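Long-range contacts in tyrosinase (Aspergillus oryzae, PDB 6JU8), which probably oxidises L-tyrosine and L-dopa to L-dopaquinone with molecular oxygen at a dinuclear copper centre: residues Phe103-Arg108 with Asp427-Trp432; Asp405-Pro410 with Phe423-Asp428. The protein carries 1 engineered substitution. All blocks are in the same frame, centred on the assembly; numbering follows the deposited sequence. Where two conformers were deposited one is given.

Contact 1. Residues Phe103-Arg108 with Asp427-Trp432. With CU (copper (II) ion), chain C.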
loop_
_atom_site.group_PDB
_atom_site.type_symbol
_atom_site.label_atom_id
_atom_site.label_comp_id
_atom_site.label_asym_id
_atom_site.label_seq_id
_atom_site.Cartn_x
_atom_site.Cartn_y
_atom_site.Cartn_z
ATOM N N PHE A 103 -13.343 -28.578 10.250
ATOM C CA PHE A 103 -12.873 -27.293 9.703
ATOM C C PHE A 103 -13.942 -26.636 8.854
ATOM O O PHE A 103 -14.234 -25.442 9.051
ATOM C CB PHE A 103 -11.558 -27.531 8.938
ATOM C CG PHE A 103 -11.228 -26.449 7.940
ATOM C CD1 PHE A 103 -10.679 -25.241 8.384
ATOM C CD2 PHE A 103 -11.494 -26.618 6.578
ATOM C CE1 PHE A 103 -10.401 -24.212 7.508
ATOM C CE2 PHE A 103 -11.239 -25.570 5.699
ATOM C CZ PHE A 103 -10.725 -24.367 6.168
ATOM N N PRO A 104 -14.588 -27.281 7.887
ATOM C CA PRO A 104 -15.574 -26.531 7.079
ATOM C C PRO A 104 -16.802 -26.133 7.866
ATOM O O PRO A 104 -17.405 -25.084 7.579
ATOM C CB PRO A 104 -15.950 -27.533 5.971
ATOM C CG PRO A 104 -14.779 -28.481 5.919
ATOM C CD PRO A 104 -14.355 -28.649 7.366
ATOM N N THR A 105 -17.236 -26.977 8.825
ATOM C CA THR A 105 -18.513 -26.656 9.483
ATOM C C THR A 105 -18.335 -25.620 10.571
ATOM O O THR A 105 -19.187 -24.724 10.741
ATOM C CB THR A 105 -19.180 -27.941 10.012
ATOM O OG1 THR A 105 -18.175 -28.654 10.737
ATOM C CG2 THR A 105 -19.668 -28.788 8.838
ATOM N N TRP A 106 -17.210 -25.675 11.295
ATOM C CA TRP A 106 -16.951 -24.574 12.250
ATOM C C TRP A 106 -16.958 -23.256 11.509
ATOM O O TRP A 106 -17.581 -22.266 11.931
ATOM C CB TRP A 106 -15.609 -24.827 12.988
ATOM C CG TRP A 106 -15.436 -23.808 14.085
ATOM C CD1 TRP A 106 -15.826 -23.969 15.387
ATOM C CD2 TRP A 106 -14.865 -22.509 13.986
ATOM N NE1 TRP A 106 -15.535 -22.833 16.125
ATOM C CE2 TRP A 106 -14.947 -21.926 15.270
ATOM C CE3 TRP A 106 -14.307 -21.765 12.929
ATOM C CZ2 TRP A 106 -14.483 -20.634 15.532
ATOM C CZ3 TRP A 106 -13.842 -20.489 13.198
ATOM C CH2 TRP A 106 -13.933 -19.924 14.490
ATOM N N HIS A 107 -16.246 -23.191 10.367
ATOM C CA HIS A 107 -16.172 -21.923 9.645
ATOM C C HIS A 107 -17.486 -21.557 8.989
ATOM O O HIS A 107 -17.763 -20.346 8.857
ATOM C CB HIS A 107 -15.022 -21.965 8.624
ATOM C CG HIS A 107 -13.682 -21.887 9.276
ATOM N ND1 HIS A 107 -12.988 -22.984 9.773
ATOM C CD2 HIS A 107 -12.889 -20.827 9.553
ATOM C CE1 HIS A 107 -11.830 -22.584 10.299
ATOM N NE2 HIS A 107 -11.748 -21.271 10.190
ATOM N N ARG A 108 -18.341 -22.512 8.626
ATOM C CA ARG A 108 -19.657 -22.193 8.088
ATOM C C ARG A 108 -20.427 -21.374 9.110
ATOM O O ARG A 108 -21.057 -20.361 8.765
ATOM C CB ARG A 108 -20.402 -23.483 7.722
ATOM C CG ARG A 108 -21.852 -23.215 7.272
ATOM C CD ARG A 108 -22.451 -24.414 6.533
ATOM N NE ARG A 108 -21.859 -24.567 5.212
ATOM C CZ ARG A 108 -21.991 -25.604 4.408
ATOM N NH1 ARG A 108 -22.734 -26.663 4.719
ATOM N NH2 ARG A 108 -21.357 -25.594 3.233
ATOM N N ASP A 427 -24.065 -31.325 12.017
ATOM C CA ASP A 427 -25.292 -31.689 11.299
ATOM C C ASP A 427 -26.275 -30.528 11.227
ATOM O O ASP A 427 -27.104 -30.484 10.314
ATOM C CB ASP A 427 -25.957 -32.874 11.998
ATOM C CG ASP A 427 -25.346 -34.204 11.649
ATOM O OD1 ASP A 427 -24.664 -34.318 10.622
ATOM O OD2 ASP A 427 -25.578 -35.186 12.367
ATOM N N ASP A 428 -26.213 -29.566 12.145
ATOM C CA ASP A 428 -27.093 -28.399 12.129
ATOM C C ASP A 428 -26.914 -27.551 10.876
ATOM O O ASP A 428 -27.863 -26.892 10.452
ATOM C CB ASP A 428 -26.878 -27.494 13.343
ATOM C CG ASP A 428 -27.166 -28.184 14.658
ATOM O OD1 ASP A 428 -28.050 -29.066 14.707
ATOM O OD2 ASP A 428 -26.507 -27.854 15.663
ATOM N N VAL A 429 -25.709 -27.614 10.293
ATOM C CA VAL A 429 -25.428 -26.759 9.137
ATOM C C VAL A 429 -25.112 -27.557 7.891
ATOM O O VAL A 429 -24.564 -27.015 6.921
ATOM C CB VAL A 429 -24.314 -25.730 9.444
ATOM C CG1 VAL A 429 -24.764 -24.854 10.600
ATOM C CG2 VAL A 429 -22.981 -26.432 9.725
ATOM N N LYS A 430 -25.457 -28.844 7.862
ATOM C CA LYS A 430 -25.264 -29.642 6.640
ATOM C C LYS A 430 -25.977 -29.000 5.464
ATOM O O LYS A 430 -25.456 -28.899 4.346
ATOM C CB LYS A 430 -25.795 -31.064 6.894
ATOM C CG LYS A 430 -25.675 -32.001 5.695
ATOM C CD LYS A 430 -26.566 -33.223 5.873
ATOM C CE LYS A 430 -25.934 -34.226 6.822
ATOM N NZ LYS A 430 -26.771 -35.460 6.961
ATOM N N ASP A 431 -27.214 -28.542 5.702
ATOM C CA ASP A 431 -27.922 -27.778 4.674
ATOM C C ASP A 431 -27.726 -26.292 4.962
ATOM O O ASP A 431 -28.354 -25.761 5.890
ATOM C CB ASP A 431 -29.411 -28.137 4.673
ATOM C CG ASP A 431 -30.162 -27.443 3.551
ATOM O OD1 ASP A 431 -29.572 -26.648 2.790
ATOM O OD2 ASP A 431 -31.381 -27.683 3.452
ATOM N N TRP A 432 -26.844 -25.657 4.227
ATOM C CA TRP A 432 -26.518 -24.252 4.475
ATOM C C TRP A 432 -27.777 -23.405 4.313
ATOM O O TRP A 432 -27.859 -22.314 4.877
ATOM C CB TRP A 432 -25.367 -23.794 3.562
ATOM C CG TRP A 432 -25.730 -23.980 2.117
ATOM C CD1 TRP A 432 -26.326 -23.055 1.303
ATOM C CD2 TRP A 432 -25.527 -25.159 1.324
ATOM N NE1 TRP A 432 -26.509 -23.610 0.042
ATOM C CE2 TRP A 432 -26.026 -24.894 0.040
ATOM C CE3 TRP A 432 -24.971 -26.422 1.606
ATOM C CZ2 TRP A 432 -25.986 -25.839 -0.998
ATOM C CZ3 TRP A 432 -24.940 -27.353 0.575
ATOM C CH2 TRP A 432 -25.443 -27.061 -0.693
HETATM CU CU CU C . -9.937 -20.630 10.731
HETATM O O HOH W 1 -9.028 -19.956 9.171
#
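The first turns of helix 103-129, one of the helices that carry the dinuclear copper site of the tyrosinase central domain, pack through T105 and R108 against V429 and W432 of the loop 427-432. R108 does most of the work. Its CG lies anti to the backbone N (chi1 175°) and CD passes 3.7 Å from V429 CB; beyond it the chain bends at chi3, which places NE, and the guanidinium runs on to the loop backbone. There NH1 donates to V429 O, 2.9 Å away; the acceptor lies in the guanidinium plane, the donor lies in the carbonyl plane, and the bond is fairly straight at 162°. W432 comes at the same group from a face: its CB sits 3.8 Å above the guanidinium plane, over the centre, and its ring plane is turned 63° from it, with CE3 nearest NH1. D380, in a salt bridge to NE, and Q387, bonded to NH1, tie the same arginine to helix 371-389, which also bears H376, a ligand of the second copper. Three residues earlier on the helix, T105 adds a lighter apolar touch, CB to V429 CG2. The same turns also reach the metal. H107 NE2 binds a copper ion at 2.0 Å, with H71 and H98 as the other histidine ligands and water 1 also bound to the metal. The imidazole is steadied by its own helix, for W106 CE3 lies over the centre of one ring face. F103 O, one turn back, accepts from both H107 N and H107 ND1, which reach it from opposite faces of the carbonyl plane; H107 ND1 is 2.8 Å from F103 O, which lies nearly in the imidazole plane.

Contact 2. Residues Asp405-Pro410 with Phe423-Asp428; sequences DDDLRP and FFRSDD
D407 OD1 is gripped by three donors: R425 NE at 2.7 Å, R425 NH2 through a longer, weak bond, and water 3, which also donates to F423 O. The NE bond is the core of a salt bridge. It meets OD1 on the anti side, 32° out of the carboxylate plane, yet lies almost in the plane of the guanidinium. R425 reaches this place by a bend at chi2 (-128°), which turns CD back toward the segment 405-410, and D405 O comes to lie over one guanidinium face. Beside the ion pair, the backbones join directly: L408 N donates to F424 O over 2.8 Å, nearly straight at 173°, with L408 at the centre of an inverse gamma turn. Water 2 makes a second bridge, donating to D406 O and accepting from S426 N. Carbon contacts accompany the L408 N to F424 O bond. R409 CG sits 3.6 Å above the F423 ring, over its centre, in a CH-pi contact, while P410, after a cis peptide bond, brings its carbonyl group to the ring edge. L408 CD1 lies 3.8 Å from S426 N, and the leucine also packs on W106 and V109 of helix 103-129. R425 N in turn donates to D428 OD2. With three acidic residues in a row, 405-407 is probably negative, and R425 would offset part of that charge, while water 2 links D406 O to S426 N and water 3 links D407 OD1 to F423 O.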
loop_
_atom_site.group_PDB
_atom_site.type_symbol
_atom_site.label_atom_id
_atom_site.label_comp_id
_atom_site.label_asym_id
_atom_site.label_seq_id
_atom_site.Cartn_x
_atom_site.Cartn_y
_atom_site.Cartn_z
ATOM N N ASP A 405 -20.071 -35.216 15.983
ATOM C CA ASP A 405 -20.906 -34.651 17.038
ATOM C C ASP A 405 -20.190 -33.643 17.911
ATOM O O ASP A 405 -20.687 -33.284 18.986
ATOM C CB ASP A 405 -21.489 -35.807 17.872
ATOM C CG ASP A 405 -22.482 -36.633 17.059
ATOM O OD1 ASP A 405 -23.125 -36.121 16.107
ATOM O OD2 ASP A 405 -22.637 -37.835 17.336
ATOM N N ASP A 406 -19.043 -33.131 17.457
ATOM C CA ASP A 406 -18.349 -32.138 18.270
ATOM C C ASP A 406 -19.160 -30.851 18.409
ATOM O O ASP A 406 -19.697 -30.323 17.424
ATOM C CB ASP A 406 -17.011 -31.758 17.625
ATOM C CG ASP A 406 -15.938 -32.819 17.703
ATOM O OD1 ASP A 406 -16.119 -33.880 18.328
ATOM O OD2 ASP A 406 -14.854 -32.573 17.121
ATOM N N ASP A 407 -19.200 -30.290 19.621
ATOM C CA ASP A 407 -19.735 -28.944 19.787
ATOM C C ASP A 407 -18.843 -27.942 19.063
ATOM O O ASP A 407 -17.619 -27.900 19.254
ATOM C CB ASP A 407 -19.746 -28.602 21.288
ATOM C CG ASP A 407 -20.893 -29.238 22.048
ATOM O OD1 ASP A 407 -21.898 -29.659 21.451
ATOM O OD2 ASP A 407 -20.721 -29.342 23.281
ATOM N N LEU A 408 -19.449 -27.100 18.249
ATOM C CA LEU A 408 -18.716 -26.046 17.541
ATOM C C LEU A 408 -18.714 -24.787 18.383
ATOM O O LEU A 408 -19.325 -23.756 18.095
ATOM C CB LEU A 408 -19.358 -25.837 16.171
ATOM C CG LEU A 408 -19.438 -27.066 15.277
ATOM C CD1 LEU A 408 -20.225 -26.758 14.005
ATOM C CD2 LEU A 408 -18.049 -27.583 14.937
ATOM N N ARG A 409 -17.963 -24.884 19.492
ATOM C CA ARG A 409 -17.799 -23.763 20.418
ATOM C C ARG A 409 -17.131 -22.611 19.689
ATOM O O ARG A 409 -16.247 -22.850 18.852
ATOM C CB ARG A 409 -16.943 -24.222 21.611
ATOM C CG ARG A 409 -17.608 -25.329 22.435
ATOM C CD ARG A 409 -16.797 -25.629 23.704
ATOM N NE ARG A 409 -15.395 -25.297 23.489
ATOM C CZ ARG A 409 -14.604 -24.658 24.338
ATOM N NH1 ARG A 409 -13.334 -24.394 24.041
ATOM N NH2 ARG A 409 -15.083 -24.270 25.520
ATOM N N PRO A 410 -17.473 -21.362 19.971
ATOM C CA PRO A 410 -18.362 -20.910 21.028
ATOM C C PRO A 410 -19.770 -20.559 20.579
ATOM O O PRO A 410 -20.463 -19.761 21.228
ATOM C CB PRO A 410 -17.617 -19.615 21.440
ATOM C CG PRO A 410 -17.289 -19.018 20.093
ATOM C CD PRO A 410 -16.824 -20.213 19.284
ATOM N N PHE A 423 -24.790 -25.609 21.916
ATOM C CA PHE A 423 -23.817 -25.284 20.868
ATOM C C PHE A 423 -24.278 -25.820 19.519
ATOM O O PHE A 423 -24.892 -26.898 19.441
ATOM C CB PHE A 423 -22.457 -25.878 21.214
ATOM C CG PHE A 423 -21.745 -25.145 22.324
ATOM C CD1 PHE A 423 -21.406 -23.799 22.166
ATOM C CD2 PHE A 423 -21.405 -25.789 23.498
ATOM C CE1 PHE A 423 -20.725 -23.136 23.172
ATOM C CE2 PHE A 423 -20.734 -25.118 24.497
ATOM C CZ PHE A 423 -20.388 -23.783 24.352
ATOM N N PHE A 424 -23.903 -25.137 18.444
ATOM C CA PHE A 424 -23.965 -25.717 17.107
ATOM C C PHE A 424 -23.205 -27.041 17.025
ATOM O O PHE A 424 -22.184 -27.245 17.677
ATOM C CB PHE A 424 -23.369 -24.761 16.070
ATOM C CG PHE A 424 -24.356 -23.783 15.475
ATOM C CD1 PHE A 424 -24.675 -22.577 16.083
ATOM C CD2 PHE A 424 -24.966 -24.094 14.265
ATOM C CE1 PHE A 424 -25.578 -21.693 15.502
ATOM C CE2 PHE A 424 -25.881 -23.230 13.685
ATOM C CZ PHE A 424 -26.181 -22.037 14.312
ATOM N N ARG A 425 -23.715 -27.931 16.183
ATOM C CA ARG A 425 -23.069 -29.167 15.764
ATOM C C ARG A 425 -23.065 -29.204 14.241
ATOM O O ARG A 425 -23.899 -28.548 13.613
ATOM C CB ARG A 425 -23.784 -30.405 16.338
ATOM C CG ARG A 425 -23.683 -30.401 17.863
ATOM C CD ARG A 425 -23.160 -31.703 18.416
ATOM N NE ARG A 425 -22.965 -31.576 19.864
ATOM C CZ ARG A 425 -23.462 -32.454 20.720
ATOM N NH1 ARG A 425 -24.148 -33.486 20.229
ATOM N NH2 ARG A 425 -23.274 -32.318 22.023
ATOM N N SER A 426 -22.168 -29.979 13.654
ATOM C CA SER A 426 -22.004 -29.987 12.212
ATOM C C SER A 426 -23.292 -30.348 11.500
ATOM O O SER A 426 -23.623 -29.735 10.473
ATOM C CB SER A 426 -20.888 -30.983 11.837
ATOM O OG SER A 426 -19.629 -30.463 12.273
ATOM N N ASP A 427 -24.065 -31.325 12.017
ATOM C CA ASP A 427 -25.292 -31.689 11.299
ATOM C C ASP A 427 -26.275 -30.528 11.227
ATOM O O ASP A 427 -27.104 -30.484 10.314
ATOM C CB ASP A 427 -25.957 -32.874 11.998
ATOM C CG ASP A 427 -25.346 -34.204 11.649
ATOM O OD1 ASP A 427 -24.664 -34.318 10.622
ATOM O OD2 ASP A 427 -25.578 -35.186 12.367
ATOM N N ASP A 428 -26.213 -29.566 12.145
ATOM C CA ASP A 428 -27.093 -28.399 12.129
ATOM C C ASP A 428 -26.914 -27.551 10.876
ATOM O O ASP A 428 -27.863 -26.892 10.452
ATOM C CB ASP A 428 -26.878 -27.494 13.343
ATOM C CG ASP A 428 -27.166 -28.184 14.658
ATOM O OD1 ASP A 428 -28.050 -29.066 14.707
ATOM O OD2 ASP A 428 -26.507 -27.854 15.663
HETATM O O HOH W 2 -19.857 -31.127 14.897
HETATM O O HOH W 3 -24.646 -28.975 21.547
#

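In the fold
Helix 103-129 comes first along the chain, and contact 1 closes a loop of more than 300 residues between its opening turns and the segment 427-432. Contact 2 is nested inside that span: it closes the short excursion through strands 412-415 and 420-423, bringing 405-410 back against 423-428. Both contacts end on the same stretch and share D427 and D428, so both fix the same late loop. They also meet directly, T105 OG1 with S426 OG and W106 NE1 with R409 O, probably by hydrogen bonds, and V429 packs on F424. Together they join the segments following helix 371-389 to a copper-bearing helix.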